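Local coordinates for hydrolase, alpha/beta hydrolase FOLD family (Staphylococcus aureus, PDB 2XMZ), which catalyses the formation of 2-succinyl-6-hydroxy-2,4-cyclohexadiene-1-carboxylate in menaquinone biosynthesis, using an alpha/beta hydrolase fold, at residues Y100-H105 with W200-E205; K227-N230 with N234-C237; T86-S91 with D253-M258. All coordinates share one frame; numbering follows the deposited sequence. Where two conformers were deposited one is given.

Contact 1. Residues Y100-H105 with W200-E205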
# COMPACT_ATOMS: atom_id res chain seq x y z
N TYR A 100 -9.48 -2.39 5.07
CA TYR A 100 -10.25 -1.24 5.45
C TYR A 100 -11.53 -1.11 4.63
O TYR A 100 -12.56 -0.75 5.18
CB TYR A 100 -9.45 0.07 5.36
CG TYR A 100 -10.16 1.16 6.13
CD1 TYR A 100 -9.94 1.32 7.50
CD2 TYR A 100 -11.09 1.99 5.50
CE1 TYR A 100 -10.62 2.31 8.21
CE2 TYR A 100 -11.75 2.97 6.19
CZ TYR A 100 -11.52 3.12 7.56
OH TYR A 100 -12.19 4.09 8.24
N ALA A 101 -11.46 -1.41 3.33
CA ALA A 101 -12.66 -1.39 2.47
C ALA A 101 -13.73 -2.32 2.99
O ALA A 101 -14.91 -2.06 2.81
CB ALA A 101 -12.31 -1.75 1.01
N ILE A 102 -13.30 -3.43 3.60
CA ILE A 102 -14.21 -4.46 4.11
C ILE A 102 -14.66 -4.23 5.56
O ILE A 102 -15.81 -4.50 5.91
CB ILE A 102 -13.53 -5.86 4.01
CG1 ILE A 102 -13.31 -6.23 2.54
CG2 ILE A 102 -14.33 -6.94 4.74
CD1 ILE A 102 -12.24 -7.30 2.30
N ASN A 103 -13.75 -3.72 6.38
CA ASN A 103 -13.96 -3.67 7.82
C ASN A 103 -13.91 -2.29 8.42
O ASN A 103 -14.26 -2.12 9.59
CB ASN A 103 -12.91 -4.53 8.53
CG ASN A 103 -13.06 -5.99 8.20
OD1 ASN A 103 -14.05 -6.61 8.55
ND2 ASN A 103 -12.07 -6.55 7.52
N GLY A 104 -13.49 -1.30 7.62
CA GLY A 104 -13.36 0.08 8.13
C GLY A 104 -14.67 0.73 8.54
O GLY A 104 -15.76 0.35 8.09
N HIS A 105 -14.57 1.73 9.40
CA HIS A 105 -15.75 2.30 10.01
C HIS A 105 -16.17 3.61 9.35
O HIS A 105 -17.29 4.09 9.56
CB HIS A 105 -15.58 2.35 11.54
CG HIS A 105 -15.39 0.98 12.14
ND1 HIS A 105 -14.15 0.50 12.53
CD2 HIS A 105 -16.26 -0.04 12.35
CE1 HIS A 105 -14.28 -0.73 12.99
NE2 HIS A 105 -15.55 -1.08 12.88
N TRP A 200 -9.99 -13.05 0.69
CA TRP A 200 -10.47 -13.51 -0.61
C TRP A 200 -12.00 -13.68 -0.65
O TRP A 200 -12.64 -13.18 -1.56
CB TRP A 200 -9.74 -14.79 -1.04
CG TRP A 200 -8.36 -14.51 -1.58
CD1 TRP A 200 -7.17 -14.63 -0.90
CD2 TRP A 200 -8.03 -14.02 -2.89
NE1 TRP A 200 -6.12 -14.28 -1.73
CE2 TRP A 200 -6.62 -13.90 -2.95
CE3 TRP A 200 -8.78 -13.68 -4.02
CZ2 TRP A 200 -5.95 -13.44 -4.09
CZ3 TRP A 200 -8.12 -13.22 -5.16
CH2 TRP A 200 -6.72 -13.12 -5.19
N PRO A 201 -12.59 -14.37 0.36
CA PRO A 201 -14.05 -14.56 0.35
C PRO A 201 -14.88 -13.31 0.72
O PRO A 201 -16.10 -13.33 0.56
CB PRO A 201 -14.27 -15.69 1.36
CG PRO A 201 -13.11 -15.63 2.27
CD PRO A 201 -11.95 -15.09 1.48
N ARG A 202 -14.23 -12.24 1.16
CA ARG A 202 -14.91 -10.98 1.51
C ARG A 202 -14.75 -9.91 0.42
O ARG A 202 -15.29 -8.83 0.55
CB ARG A 202 -14.40 -10.45 2.87
CG ARG A 202 -14.85 -11.27 4.11
CD ARG A 202 -15.12 -10.34 5.32
NE ARG A 202 -15.33 -11.05 6.58
CZ ARG A 202 -16.50 -11.53 7.01
NH1 ARG A 202 -16.57 -12.16 8.17
NH2 ARG A 202 -17.61 -11.37 6.28
N LEU A 203 -14.00 -10.20 -0.65
CA LEU A 203 -13.82 -9.24 -1.76
C LEU A 203 -15.13 -8.83 -2.42
O LEU A 203 -15.27 -7.68 -2.88
CB LEU A 203 -12.89 -9.80 -2.85
CG LEU A 203 -11.42 -9.98 -2.45
CD1 LEU A 203 -10.62 -10.44 -3.67
CD2 LEU A 203 -10.84 -8.68 -1.83
N LYS A 204 -16.08 -9.77 -2.49
CA LYS A 204 -17.39 -9.50 -3.05
C LYS A 204 -18.19 -8.49 -2.23
O LYS A 204 -19.15 -7.93 -2.72
CB LYS A 204 -18.21 -10.80 -3.26
CG LYS A 204 -18.51 -11.59 -2.01
CD LYS A 204 -19.23 -12.88 -2.39
CE LYS A 204 -18.89 -14.00 -1.46
NZ LYS A 204 -19.35 -13.71 -0.07
N GLU A 205 -17.77 -8.25 -0.99
CA GLU A 205 -18.45 -7.28 -0.14
C GLU A 205 -18.08 -5.86 -0.53
O GLU A 205 -18.76 -4.94 -0.16
CB GLU A 205 -18.08 -7.50 1.32
CG GLU A 205 -18.22 -8.94 1.78
CD GLU A 205 -18.11 -9.05 3.29
OE1 GLU A 205 -18.14 -10.18 3.81
OE2 GLU A 205 -17.96 -8.00 3.94
O HOH W 1 -17.21 -3.59 2.25
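The flat guanidinium of Arg202 meets the carboxylate of Glu205 at its edge, and Ile102 lies against the aliphatic part of Arg202 and one carboxylate oxygen of Glu205. Glu205 OE1 sits in the guanidinium plane, 2.8 Å from Arg202 NH2, and receives the N-H through its syn lone pair at an N-H...O angle of 159°. Away from the contact, within 100-105, Gly104 CA lies over the centre of one face of the Tyr100 ring and Asn103 O over one face of the His105 imidazole. The contact itself is made by both branches of Ile102. Its CG2 methyl, anti to the backbone N, packs on Arg202 CD at 3.5 Å and reaches Glu205 OE2 at 3.9 Å. The other branch, ending at CD1, turns to the start of the arginine side chain, with Ile102 CD1 3.9 Å from Arg202 CB, and both CD1 and CG1 lie near the Arg202 carbonyl oxygen. A bend at chi2 (-144°) carries the arginine chain past the isoleucine to the carboxylate. Beside this packing, one water donates to Ala101 O at 2.8 Å and to Glu205 O at 3.2 Å, joining the two backbones. Trp200 and Leu203 both reach Pro118, and Trp200 also packs on helix 219-231. The charges of Arg202 and Glu205 thus pair with each other inside the loop while Ile102 receives the arginine methylenes, and the end of helix 92-103 meets the loop before strand 210-215 through van der Waals packing and one bridging water.

Contact 2. Residues K227-N230 with N234-C237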
# COMPACT_ATOMS: atom_id res chain seq x y z
N LYS A 227 -7.50 -12.12 -10.43
CA LYS A 227 -8.40 -12.85 -9.55
C LYS A 227 -9.23 -11.91 -8.68
O LYS A 227 -10.43 -12.10 -8.58
CB LYS A 227 -7.63 -13.82 -8.67
CG LYS A 227 -7.20 -15.09 -9.36
CD LYS A 227 -6.46 -15.91 -8.31
CE LYS A 227 -5.40 -16.78 -8.91
NZ LYS A 227 -4.66 -17.51 -7.84
N MET A 228 -8.59 -10.91 -8.07
CA MET A 228 -9.28 -9.87 -7.31
C MET A 228 -10.35 -9.17 -8.16
O MET A 228 -11.48 -9.00 -7.72
CB MET A 228 -8.30 -8.82 -6.77
CG MET A 228 -7.33 -9.33 -5.71
SD MET A 228 -6.64 -7.98 -4.78
CE MET A 228 -5.70 -7.16 -6.06
N ALA A 229 -9.99 -8.79 -9.38
CA ALA A 229 -10.92 -8.09 -10.27
C ALA A 229 -12.19 -8.89 -10.50
O ALA A 229 -13.29 -8.33 -10.51
CB ALA A 229 -10.25 -7.78 -11.60
N ASN A 230 -12.03 -10.21 -10.65
CA ASN A 230 -13.16 -11.11 -10.86
C ASN A 230 -14.17 -11.06 -9.73
O ASN A 230 -15.36 -11.30 -9.94
CB ASN A 230 -12.69 -12.56 -10.96
CG ASN A 230 -12.07 -12.90 -12.29
OD1 ASN A 230 -12.29 -12.21 -13.29
ND2 ASN A 230 -11.30 -13.99 -12.32
N ASN A 234 -17.54 -4.09 -8.80
CA ASN A 234 -17.31 -2.88 -9.62
C ASN A 234 -15.82 -2.53 -9.71
O ASN A 234 -15.37 -1.52 -9.16
CB ASN A 234 -18.14 -1.73 -9.05
CG ASN A 234 -19.58 -2.12 -8.84
OD1 ASN A 234 -20.31 -2.37 -9.81
ND2 ASN A 234 -20.00 -2.20 -7.59
N SER A 235 -15.05 -3.39 -10.38
CA SER A 235 -13.59 -3.26 -10.42
C SER A 235 -13.12 -3.09 -11.86
O SER A 235 -13.77 -3.57 -12.78
CB SER A 235 -12.93 -4.51 -9.82
OG SER A 235 -13.29 -5.65 -10.59
N LYS A 236 -12.00 -2.39 -12.06
CA LYS A 236 -11.30 -2.37 -13.34
C LYS A 236 -9.89 -2.80 -13.04
O LYS A 236 -9.28 -2.27 -12.11
CB LYS A 236 -11.21 -0.97 -13.96
CG LYS A 236 -12.49 -0.18 -14.01
CD LYS A 236 -13.24 -0.39 -15.30
CE LYS A 236 -14.40 0.61 -15.40
NZ LYS A 236 -15.65 -0.08 -15.78
N CYS A 237 -9.36 -3.75 -13.81
CA CYS A 237 -7.96 -4.17 -13.66
C CYS A 237 -7.13 -3.65 -14.82
O CYS A 237 -7.44 -3.91 -15.98
CB CYS A 237 -7.84 -5.71 -13.56
SG CYS A 237 -6.14 -6.36 -13.37
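Ala229 meets Ser235 and Cys237 where the last turns of helix 219-231 lie beside strand 235-240. Along the helix, Lys227 and Met228 turn to Trp200 instead, Met228 also reaching Ile212, and Ala229 is the residue that faces the strand. Its methyl is the apolar half of the contact: Ala229 CB packs on Cys237 CB at 3.7 Å and lies 3.8 Å from Ser235 OG. With its SG anti to the backbone N (chi1 180°), Cys237 presents CB rather than sulfur, and Cys237 SG is 4.7 Å from Ala229 CB. The polar half belongs to the Ala229 carbonyl, whose oxygen is 2.7 Å from Ser235 OG. That hydroxyl stands between its own backbone N and carbonyl carbon (chi1 61°) and is also close to the Ile232 carbonyl, near the end of the helix. Since side chains alternate along an extended strand, Ser235 and Cys237 face the helix while Lys236 points to the other side. The arrangement closes the beta-alpha-beta unit of strand 210-215, helix 219-231 and strand 235-240 at the outer edge of the sheet, with Ile212 of the inner strand touching both Ala229 and Ser235.

Contact 3. Residues T86-S91 with D253-M258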
# COMPACT_ATOMS: atom_id res chain seq x y z
N THR A 86 -11.19 8.46 -1.65
CA THR A 86 -10.58 7.36 -2.41
C THR A 86 -9.41 6.82 -1.63
O THR A 86 -8.45 7.55 -1.34
CB THR A 86 -10.09 7.82 -3.78
OG1 THR A 86 -11.21 8.33 -4.51
CG2 THR A 86 -9.48 6.66 -4.55
N LEU A 87 -9.47 5.54 -1.28
CA LEU A 87 -8.39 4.92 -0.54
C LEU A 87 -7.49 4.16 -1.48
O LEU A 87 -7.94 3.24 -2.17
CB LEU A 87 -8.90 4.00 0.55
CG LEU A 87 -7.84 3.44 1.50
CD1 LEU A 87 -7.01 4.58 2.13
CD2 LEU A 87 -8.49 2.58 2.58
N PHE A 88 -6.22 4.55 -1.49
CA PHE A 88 -5.25 3.92 -2.34
C PHE A 88 -4.26 3.18 -1.46
O PHE A 88 -3.73 3.73 -0.49
CB PHE A 88 -4.50 4.98 -3.17
CG PHE A 88 -3.32 4.41 -3.94
CD1 PHE A 88 -2.10 4.19 -3.31
CD2 PHE A 88 -3.44 4.09 -5.29
CE1 PHE A 88 -1.02 3.62 -4.01
CE2 PHE A 88 -2.36 3.53 -6.00
CZ PHE A 88 -1.15 3.30 -5.35
N GLY A 89 -3.98 1.93 -1.81
CA GLY A 89 -2.92 1.19 -1.16
C GLY A 89 -2.03 0.42 -2.13
O GLY A 89 -2.52 -0.25 -3.04
N TYR A 90 -0.71 0.55 -1.91
CA TYR A 90 0.29 -0.16 -2.67
C TYR A 90 0.86 -1.28 -1.82
O TYR A 90 1.35 -1.02 -0.73
CB TYR A 90 1.45 0.77 -3.11
CG TYR A 90 2.74 0.04 -3.40
CD1 TYR A 90 2.88 -0.73 -4.56
CD2 TYR A 90 3.82 0.12 -2.52
CE1 TYR A 90 4.07 -1.42 -4.82
CE2 TYR A 90 5.05 -0.57 -2.77
CZ TYR A 90 5.15 -1.34 -3.92
OH TYR A 90 6.32 -2.00 -4.19
N SER A 91 0.82 -2.49 -2.36
CA SER A 91 1.47 -3.67 -1.79
C SER A 91 1.01 -3.83 -0.35
O SER A 91 -0.18 -3.96 -0.12
CB SER A 91 3.01 -3.56 -1.91
OG SER A 91 3.60 -4.85 -1.86
N ASP A 253 4.35 8.39 -14.63
CA ASP A 253 3.38 9.12 -15.44
C ASP A 253 2.16 8.29 -15.83
O ASP A 253 1.02 8.74 -15.69
CB ASP A 253 4.07 9.71 -16.67
CG ASP A 253 4.96 10.88 -16.31
OD1 ASP A 253 4.70 11.53 -15.26
OD2 ASP A 253 5.92 11.15 -17.05
N GLU A 254 2.41 7.09 -16.34
CA GLU A 254 1.32 6.17 -16.66
C GLU A 254 0.53 5.89 -15.38
O GLU A 254 -0.71 5.95 -15.39
CB GLU A 254 1.87 4.89 -17.29
CG GLU A 254 0.84 3.88 -17.76
CD GLU A 254 0.01 4.37 -18.92
OE1 GLU A 254 0.44 5.33 -19.61
OE2 GLU A 254 -1.09 3.81 -19.12
N PHE A 255 1.23 5.60 -14.29
CA PHE A 255 0.59 5.40 -12.99
C PHE A 255 -0.34 6.59 -12.68
O PHE A 255 -1.51 6.39 -12.36
CB PHE A 255 1.64 5.21 -11.87
CG PHE A 255 1.06 5.25 -10.48
CD1 PHE A 255 0.54 4.10 -9.89
CD2 PHE A 255 1.02 6.44 -9.77
CE1 PHE A 255 -0.01 4.14 -8.60
CE2 PHE A 255 0.48 6.50 -8.49
CZ PHE A 255 -0.04 5.34 -7.90
N ASP A 256 0.19 7.81 -12.78
CA ASP A 256 -0.60 9.03 -12.54
C ASP A 256 -1.81 9.16 -13.47
O ASP A 256 -2.92 9.47 -13.02
CB ASP A 256 0.28 10.28 -12.65
CG ASP A 256 1.22 10.43 -11.47
OD1 ASP A 256 1.01 9.76 -10.44
OD2 ASP A 256 2.18 11.24 -11.59
N THR A 257 -1.57 8.92 -14.76
CA THR A 257 -2.62 8.98 -15.78
C THR A 257 -3.75 8.00 -15.47
O THR A 257 -4.92 8.37 -15.56
CB THR A 257 -2.04 8.67 -17.16
OG1 THR A 257 -0.99 9.60 -17.44
CG2 THR A 257 -3.11 8.77 -18.25
N MET A 258 -3.40 6.77 -15.10
CA MET A 258 -4.40 5.76 -14.75
C MET A 258 -5.25 6.19 -13.55
O MET A 258 -6.46 5.99 -13.56
CB MET A 258 -3.78 4.38 -14.48
CG MET A 258 -3.20 3.63 -15.69
SD MET A 258 -4.31 3.36 -17.10
CE MET A 258 -4.06 4.87 -18.06
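Phe88 and Phe255 form the whole of this contact, an aromatic one between a central strand and the C-terminal helix. The side chains approach from opposite directions, each with its CG anti to the backbone N (chi1 172° for Phe88), and meet at their far ends. Phe88 CZ comes to 3.4 Å from Phe255 CZ, at the edge of the Phe255 ring and near its plane. The ring planes are nearly perpendicular, at 89°, with centroids 5.5 Å apart, but relative to the Phe88 ring the approach is oblique. Further rings adjoin the pair: Phe21 meets Phe88, while His35 and His248 meet Phe255. Between the two segments the contacts are all apolar; within the helix, Asp253 O accepts from both Thr257 N and Thr257 OG1, the latter at 2.8 Å from above the carbonyl plane. Just beyond the strand, at the turn into helix 92-103, Ser91 OG is hydrogen-bonded to His245 NE2, and the Ser91 backbone has the strained positive phi of 54°, consistent with a nucleophile elbow. Strand 84-90 runs between strands 17-22 and 110-114; helix 252-266 packs against this sheet, its Phe255 also touching Glu114 of strand 110-114, and Glu254 and Met258 reaching strand 235-240.

From the N terminus, contact 3 opens first, at strand 84-90, and closes last, at helix 252-266, so the other two fall between its ends. Contact 1 opens directly afterwards, on helix 92-103, and closes a long, mostly helical excursion at 200-205. Contact 2 follows in series, closing the short turn between helix 219-231 and the outermost strand; none of the loops cross. Tyr100 CB touches Leu87 CD2, joining contact 1 to contact 3; Trp200 packs on Lys227 and Met228, and Leu203 on Met228, joining contact 1 to contact 2. Contacts 2 and 3 tie helices 219-231 and 252-266 to the same sheet without touching; contact 1 ties helix 92-103 to the loop before strand 210-215.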